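PDB 1JK0: ribonucleoside-diphosphate reductase small chain 2 from Saccharomyces cerevisiae, which catalyses, together with its partner small chain and the large subunits, formation of deoxyribonucleotides from ribonucleotides for DNA synthesis, and is required for folding of that partner chain. Local coordinates for residues 42-56 and 110-123. Sequence-based numbering, arbitrary orientation.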
loop_
_atom_site.group_PDB
_atom_site.type_symbol
_atom_site.label_atom_id
_atom_site.label_comp_id
_atom_site.label_asym_id
_atom_site.label_seq_id
_atom_site.Cartn_x
_atom_site.Cartn_y
_atom_site.Cartn_z
ATOM N N TYR B 42 20.022 0.598 2.937
ATOM C CA TYR B 42 19.982 -0.822 2.591
ATOM C C TYR B 42 20.008 -1.033 1.083
ATOM O O TYR B 42 18.995 -1.416 0.470
ATOM C CB TYR B 42 18.739 -1.484 3.177
ATOM C CG TYR B 42 18.727 -1.483 4.684
ATOM C CD1 TYR B 42 18.154 -0.427 5.387
ATOM C CD2 TYR B 42 19.332 -2.516 5.412
ATOM C CE1 TYR B 42 18.184 -0.386 6.784
ATOM C CE2 TYR B 42 19.368 -2.488 6.815
ATOM C CZ TYR B 42 18.793 -1.413 7.495
ATOM O OH TYR B 42 18.853 -1.335 8.874
ATOM N N HIS B 43 21.193 -0.825 0.506
ATOM C CA HIS B 43 21.408 -0.937 -0.931
ATOM C C HIS B 43 20.936 -2.239 -1.544
ATOM O O HIS B 43 20.327 -2.252 -2.604
ATOM C CB HIS B 43 22.886 -0.724 -1.240
ATOM C CG HIS B 43 23.407 0.599 -0.776
ATOM N ND1 HIS B 43 22.917 1.796 -1.245
ATOM C CD2 HIS B 43 24.350 0.915 0.144
ATOM C CE1 HIS B 43 23.529 2.794 -0.632
ATOM N NE2 HIS B 43 24.405 2.285 0.215
ATOM N N GLU B 44 21.231 -3.330 -0.859
ATOM C CA GLU B 44 20.865 -4.667 -1.301
ATOM C C GLU B 44 19.363 -4.880 -1.450
ATOM O O GLU B 44 18.905 -5.214 -2.544
ATOM C CB GLU B 44 21.437 -5.716 -0.334
ATOM C CG GLU B 44 22.074 -5.152 0.963
ATOM C CD GLU B 44 21.107 -4.404 1.889
ATOM O OE1 GLU B 44 21.050 -4.728 3.084
ATOM O OE2 GLU B 44 20.407 -3.494 1.439
ATOM N N ILE B 45 18.590 -4.699 -0.377
ATOM C CA ILE B 45 17.149 -4.907 -0.504
ATOM C C ILE B 45 16.535 -3.890 -1.463
ATOM O O ILE B 45 15.576 -4.219 -2.164
ATOM C CB ILE B 45 16.395 -4.880 0.869
ATOM C CG1 ILE B 45 16.485 -3.509 1.500
ATOM C CG2 ILE B 45 16.995 -5.893 1.831
ATOM C CD1 ILE B 45 15.961 -3.489 2.922
ATOM N N TRP B 46 17.105 -2.680 -1.522
ATOM C CA TRP B 46 16.598 -1.624 -2.421
ATOM C C TRP B 46 16.742 -2.052 -3.881
ATOM O O TRP B 46 15.810 -1.896 -4.676
ATOM C CB TRP B 46 17.351 -0.295 -2.192
ATOM C CG TRP B 46 16.828 0.955 -2.934
ATOM C CD1 TRP B 46 17.563 1.785 -3.758
ATOM C CD2 TRP B 46 15.544 1.590 -2.796
ATOM N NE1 TRP B 46 16.824 2.890 -4.122
ATOM C CE2 TRP B 46 15.584 2.796 -3.549
ATOM C CE3 TRP B 46 14.371 1.267 -2.109
ATOM C CZ2 TRP B 46 14.490 3.669 -3.627
ATOM C CZ3 TRP B 46 13.279 2.150 -2.191
ATOM C CH2 TRP B 46 13.354 3.331 -2.942
ATOM N N ALA B 47 17.911 -2.587 -4.231
ATOM C CA ALA B 47 18.155 -3.040 -5.594
ATOM C C ALA B 47 17.213 -4.207 -5.857
ATOM O O ALA B 47 16.785 -4.426 -6.990
ATOM C CB ALA B 47 19.591 -3.469 -5.762
ATOM N N ALA B 48 16.882 -4.957 -4.809
ATOM C CA ALA B 48 15.952 -6.067 -4.987
ATOM C C ALA B 48 14.577 -5.488 -5.324
ATOM O O ALA B 48 13.884 -5.988 -6.206
ATOM C CB ALA B 48 15.873 -6.910 -3.726
ATOM N N TYR B 49 14.186 -4.430 -4.615
ATOM C CA TYR B 49 12.893 -3.795 -4.859
ATOM C C TYR B 49 12.842 -3.191 -6.265
ATOM O O TYR B 49 11.856 -3.373 -6.979
ATOM C CB TYR B 49 12.602 -2.730 -3.790
ATOM C CG TYR B 49 11.472 -1.794 -4.151
ATOM C CD1 TYR B 49 10.169 -2.267 -4.313
ATOM C CD2 TYR B 49 11.719 -0.430 -4.380
ATOM C CE1 TYR B 49 9.134 -1.402 -4.704
ATOM C CE2 TYR B 49 10.708 0.439 -4.767
ATOM C CZ TYR B 49 9.415 -0.051 -4.932
ATOM O OH TYR B 49 8.412 0.801 -5.334
ATOM N N LYS B 50 13.902 -2.495 -6.673
ATOM C CA LYS B 50 13.943 -1.901 -8.014
ATOM C C LYS B 50 13.812 -2.960 -9.089
ATOM O O LYS B 50 13.171 -2.755 -10.112
ATOM C CB LYS B 50 15.240 -1.130 -8.223
ATOM C CG LYS B 50 15.262 0.171 -7.448
ATOM C CD LYS B 50 14.120 1.083 -7.908
ATOM C CE LYS B 50 13.917 2.268 -6.996
ATOM N NZ LYS B 50 12.871 3.152 -7.575
ATOM N N LYS B 51 14.407 -4.112 -8.830
ATOM C CA LYS B 51 14.370 -5.196 -9.781
ATOM C C LYS B 51 12.957 -5.746 -9.989
ATOM O O LYS B 51 12.564 -6.025 -11.124
ATOM C CB LYS B 51 15.328 -6.298 -9.341
ATOM C CG LYS B 51 15.628 -7.304 -10.433
ATOM C CD LYS B 51 16.528 -8.433 -9.958
ATOM C CE LYS B 51 16.823 -9.386 -11.108
ATOM N NZ LYS B 51 17.514 -8.675 -12.229
ATOM N N VAL B 52 12.181 -5.911 -8.921
ATOM C CA VAL B 52 10.830 -6.421 -9.121
ATOM C C VAL B 52 9.932 -5.302 -9.634
ATOM O O VAL B 52 8.992 -5.569 -10.372
ATOM C CB VAL B 52 10.211 -7.064 -7.823
ATOM C CG1 VAL B 52 11.122 -8.161 -7.314
ATOM C CG2 VAL B 52 9.985 -6.018 -6.759
ATOM N N GLU B 53 10.231 -4.055 -9.257
ATOM C CA GLU B 53 9.437 -2.906 -9.701
ATOM C C GLU B 53 9.531 -2.782 -11.234
ATOM O O GLU B 53 8.557 -2.437 -11.898
ATOM C CB GLU B 53 9.929 -1.604 -9.045
ATOM C CG GLU B 53 8.948 -0.399 -9.143
ATOM C CD GLU B 53 9.549 0.943 -8.680
ATOM O OE1 GLU B 53 10.596 0.947 -7.995
ATOM O OE2 GLU B 53 8.972 2.006 -8.995
ATOM N N ALA B 54 10.699 -3.077 -11.791
ATOM C CA ALA B 54 10.892 -2.996 -13.237
ATOM C C ALA B 54 10.148 -4.078 -14.013
ATOM O O ALA B 54 9.826 -3.883 -15.186
ATOM C CB ALA B 54 12.372 -3.074 -13.571
ATOM N N SER B 55 9.870 -5.208 -13.368
ATOM C CA SER B 55 9.183 -6.313 -14.025
ATOM C C SER B 55 7.662 -6.257 -13.921
ATOM O O SER B 55 6.972 -7.172 -14.388
ATOM C CB SER B 55 9.650 -7.642 -13.435
ATOM O OG SER B 55 9.010 -7.907 -12.180
ATOM N N PHE B 56 7.137 -5.206 -13.302
ATOM C CA PHE B 56 5.697 -5.063 -13.151
ATOM C C PHE B 56 4.897 -5.406 -14.427
ATOM O O PHE B 56 5.095 -4.809 -15.486
ATOM C CB PHE B 56 5.383 -3.639 -12.701
ATOM C CG PHE B 56 3.924 -3.313 -12.681
ATOM C CD1 PHE B 56 3.084 -3.880 -11.731
ATOM C CD2 PHE B 56 3.383 -2.459 -13.622
ATOM C CE1 PHE B 56 1.717 -3.598 -11.718
ATOM C CE2 PHE B 56 2.025 -2.170 -13.620
ATOM C CZ PHE B 56 1.187 -2.745 -12.665
ATOM N N ASN B 110 12.343 -0.779 7.865
ATOM C CA ASN B 110 12.949 0.186 6.951
ATOM C C ASN B 110 12.146 0.352 5.657
ATOM O O ASN B 110 11.475 -0.579 5.193
ATOM C CB ASN B 110 14.414 -0.152 6.656
ATOM C CG ASN B 110 14.592 -1.497 6.015
ATOM O OD1 ASN B 110 14.721 -2.505 6.702
ATOM N ND2 ASN B 110 14.599 -1.528 4.685
ATOM N N PRO B 111 12.211 1.554 5.055
ATOM C CA PRO B 111 11.501 1.901 3.820
ATOM C C PRO B 111 11.870 0.983 2.672
ATOM O O PRO B 111 11.027 0.634 1.846
ATOM C CB PRO B 111 11.950 3.332 3.541
ATOM C CG PRO B 111 12.583 3.798 4.841
ATOM C CD PRO B 111 13.225 2.573 5.369
ATOM N N GLU B 112 13.139 0.602 2.610
ATOM C CA GLU B 112 13.594 -0.270 1.544
ATOM C C GLU B 112 12.792 -1.583 1.570
ATOM O O GLU B 112 12.080 -1.893 0.613
ATOM C CB GLU B 112 15.106 -0.527 1.683
ATOM C CG GLU B 112 16.023 0.706 1.430
ATOM C CD GLU B 112 16.466 1.453 2.713
ATOM O OE1 GLU B 112 17.512 2.151 2.657
ATOM O OE2 GLU B 112 15.769 1.362 3.761
ATOM N N GLY B 113 12.877 -2.329 2.674
ATOM C CA GLY B 113 12.156 -3.592 2.797
ATOM C C GLY B 113 10.641 -3.524 2.661
ATOM O O GLY B 113 10.030 -4.331 1.950
ATOM N N LYS B 114 10.011 -2.574 3.334
ATOM C CA LYS B 114 8.563 -2.471 3.243
ATOM C C LYS B 114 8.113 -2.143 1.829
ATOM O O LYS B 114 7.003 -2.474 1.436
ATOM C CB LYS B 114 8.040 -1.421 4.213
ATOM C CG LYS B 114 8.252 -1.766 5.654
ATOM C CD LYS B 114 7.915 -0.575 6.537
ATOM C CE LYS B 114 8.463 -0.774 7.942
ATOM N NZ LYS B 114 7.816 -1.915 8.647
ATOM N N SER B 115 8.961 -1.480 1.058
ATOM C CA SER B 115 8.588 -1.177 -0.314
ATOM C C SER B 115 8.559 -2.481 -1.107
ATOM O O SER B 115 7.639 -2.724 -1.900
ATOM C CB SER B 115 9.588 -0.210 -0.939
ATOM O OG SER B 115 9.601 0.999 -0.203
ATOM N N PHE B 116 9.557 -3.331 -0.881
ATOM C CA PHE B 116 9.614 -4.594 -1.602
ATOM C C PHE B 116 8.375 -5.431 -1.273
ATOM O O PHE B 116 7.749 -6.002 -2.166
ATOM C CB PHE B 116 10.893 -5.375 -1.256
ATOM C CG PHE B 116 11.013 -6.691 -1.986
ATOM C CD1 PHE B 116 10.185 -7.761 -1.670
ATOM C CD2 PHE B 116 11.897 -6.828 -3.046
ATOM C CE1 PHE B 116 10.231 -8.943 -2.405
ATOM C CE2 PHE B 116 11.949 -7.999 -3.788
ATOM C CZ PHE B 116 11.112 -9.060 -3.468
ATOM N N TYR B 117 8.030 -5.483 0.012
ATOM C CA TYR B 117 6.877 -6.250 0.472
ATOM C C TYR B 117 5.551 -5.725 -0.050
ATOM O O TYR B 117 4.689 -6.508 -0.463
ATOM C CB TYR B 117 6.853 -6.304 2.008
ATOM C CG TYR B 117 7.760 -7.384 2.559
ATOM C CD1 TYR B 117 7.838 -8.630 1.923
ATOM C CD2 TYR B 117 8.527 -7.174 3.702
ATOM C CE1 TYR B 117 8.650 -9.630 2.404
ATOM C CE2 TYR B 117 9.349 -8.186 4.199
ATOM C CZ TYR B 117 9.405 -9.413 3.546
ATOM O OH TYR B 117 10.185 -10.452 4.029
ATOM N N GLY B 118 5.385 -4.406 -0.026
ATOM C CA GLY B 118 4.160 -3.816 -0.523
ATOM C C GLY B 118 3.968 -4.165 -1.991
ATOM O O GLY B 118 2.832 -4.280 -2.481
ATOM N N PHE B 119 5.084 -4.347 -2.694
ATOM C CA PHE B 119 5.040 -4.665 -4.109
ATOM C C PHE B 119 4.664 -6.113 -4.296
ATOM O O PHE B 119 3.872 -6.463 -5.178
ATOM C CB PHE B 119 6.395 -4.437 -4.751
ATOM C CG PHE B 119 6.328 -4.224 -6.221
ATOM C CD1 PHE B 119 5.940 -2.998 -6.727
ATOM C CD2 PHE B 119 6.619 -5.248 -7.099
ATOM C CE1 PHE B 119 5.846 -2.787 -8.100
ATOM C CE2 PHE B 119 6.529 -5.044 -8.481
ATOM C CZ PHE B 119 6.138 -3.810 -8.977
ATOM N N GLN B 120 5.252 -6.962 -3.469
ATOM C CA GLN B 120 4.974 -8.379 -3.541
ATOM C C GLN B 120 3.493 -8.668 -3.324
ATOM O O GLN B 120 2.882 -9.311 -4.165
ATOM C CB GLN B 120 5.829 -9.136 -2.532
ATOM C CG GLN B 120 5.570 -10.602 -2.505
ATOM C CD GLN B 120 6.423 -11.294 -1.493
ATOM O OE1 GLN B 120 6.161 -12.434 -1.128
ATOM N NE2 GLN B 120 7.465 -10.614 -1.031
ATOM N N ILE B 121 2.890 -8.194 -2.234
ATOM C CA ILE B 121 1.465 -8.489 -2.073
ATOM C C ILE B 121 0.686 -7.866 -3.216
ATOM O O ILE B 121 -0.331 -8.414 -3.632
ATOM C CB ILE B 121 0.804 -7.989 -0.729
ATOM C CG1 ILE B 121 0.270 -6.575 -0.907
ATOM C CG2 ILE B 121 1.769 -8.110 0.445
ATOM C CD1 ILE B 121 -0.612 -6.098 0.251
ATOM N N MET B 122 1.146 -6.729 -3.727
ATOM C CA MET B 122 0.442 -6.082 -4.835
ATOM C C MET B 122 0.388 -7.001 -6.064
ATOM O O MET B 122 -0.659 -7.149 -6.699
ATOM C CB MET B 122 1.113 -4.753 -5.194
ATOM C CG MET B 122 0.514 -4.035 -6.407
ATOM S SD MET B 122 1.026 -4.754 -7.992
ATOM C CE MET B 122 2.684 -4.043 -8.167
ATOM N N MET B 123 1.527 -7.611 -6.390
ATOM C CA MET B 123 1.630 -8.536 -7.518
ATOM C C MET B 123 0.839 -9.830 -7.292
ATOM O O MET B 123 0.354 -10.441 -8.242
ATOM C CB MET B 123 3.103 -8.898 -7.776
ATOM C CG MET B 123 3.928 -7.809 -8.439
ATOM S SD MET B 123 3.176 -7.142 -9.960
ATOM C CE MET B 123 3.351 -8.495 -11.103
#
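E112 reaches across to the start of helix 43-54. Its CB packs against CG1 and CD1 of I45. Its CG comes to W46 CE3 at 3.9 Å. The chain then bends at chi2 (97°), which brings CD near Y42 CD1. OE1 accepts the backbone N-H of Y42 at 3.0 Å, met from above the carboxylate plane. It also accepts from K41 N. OE2 sits at the edge of the Y42 ring, accepts from N110 ND2 and forms a salt bridge with R34. Cutting this side chain back to alanine is likely to leave the Y42 N-H, the N110 amide and R34 without their carboxylate partner. The amide of N110 stacks on the Y42 ring, their planes 22° apart.

Helix 43-54 and segment 111-123 run in the same general direction, their axes 26° apart, within the all-helical, ferritin-like fold of the small chains. S115 CB stands over the centre of the Y49 ring, 3.8 Å from its centroid, a CH-pi contact. V52 CG1 meets F116 CE2, while V52 CG2 packs on F119 CD2 at 3.5 Å. The sulfurs of M122 and M123 make Met-aromatic contacts with the F56 ring, which also stacks on an aromatic ring of the other protein chain.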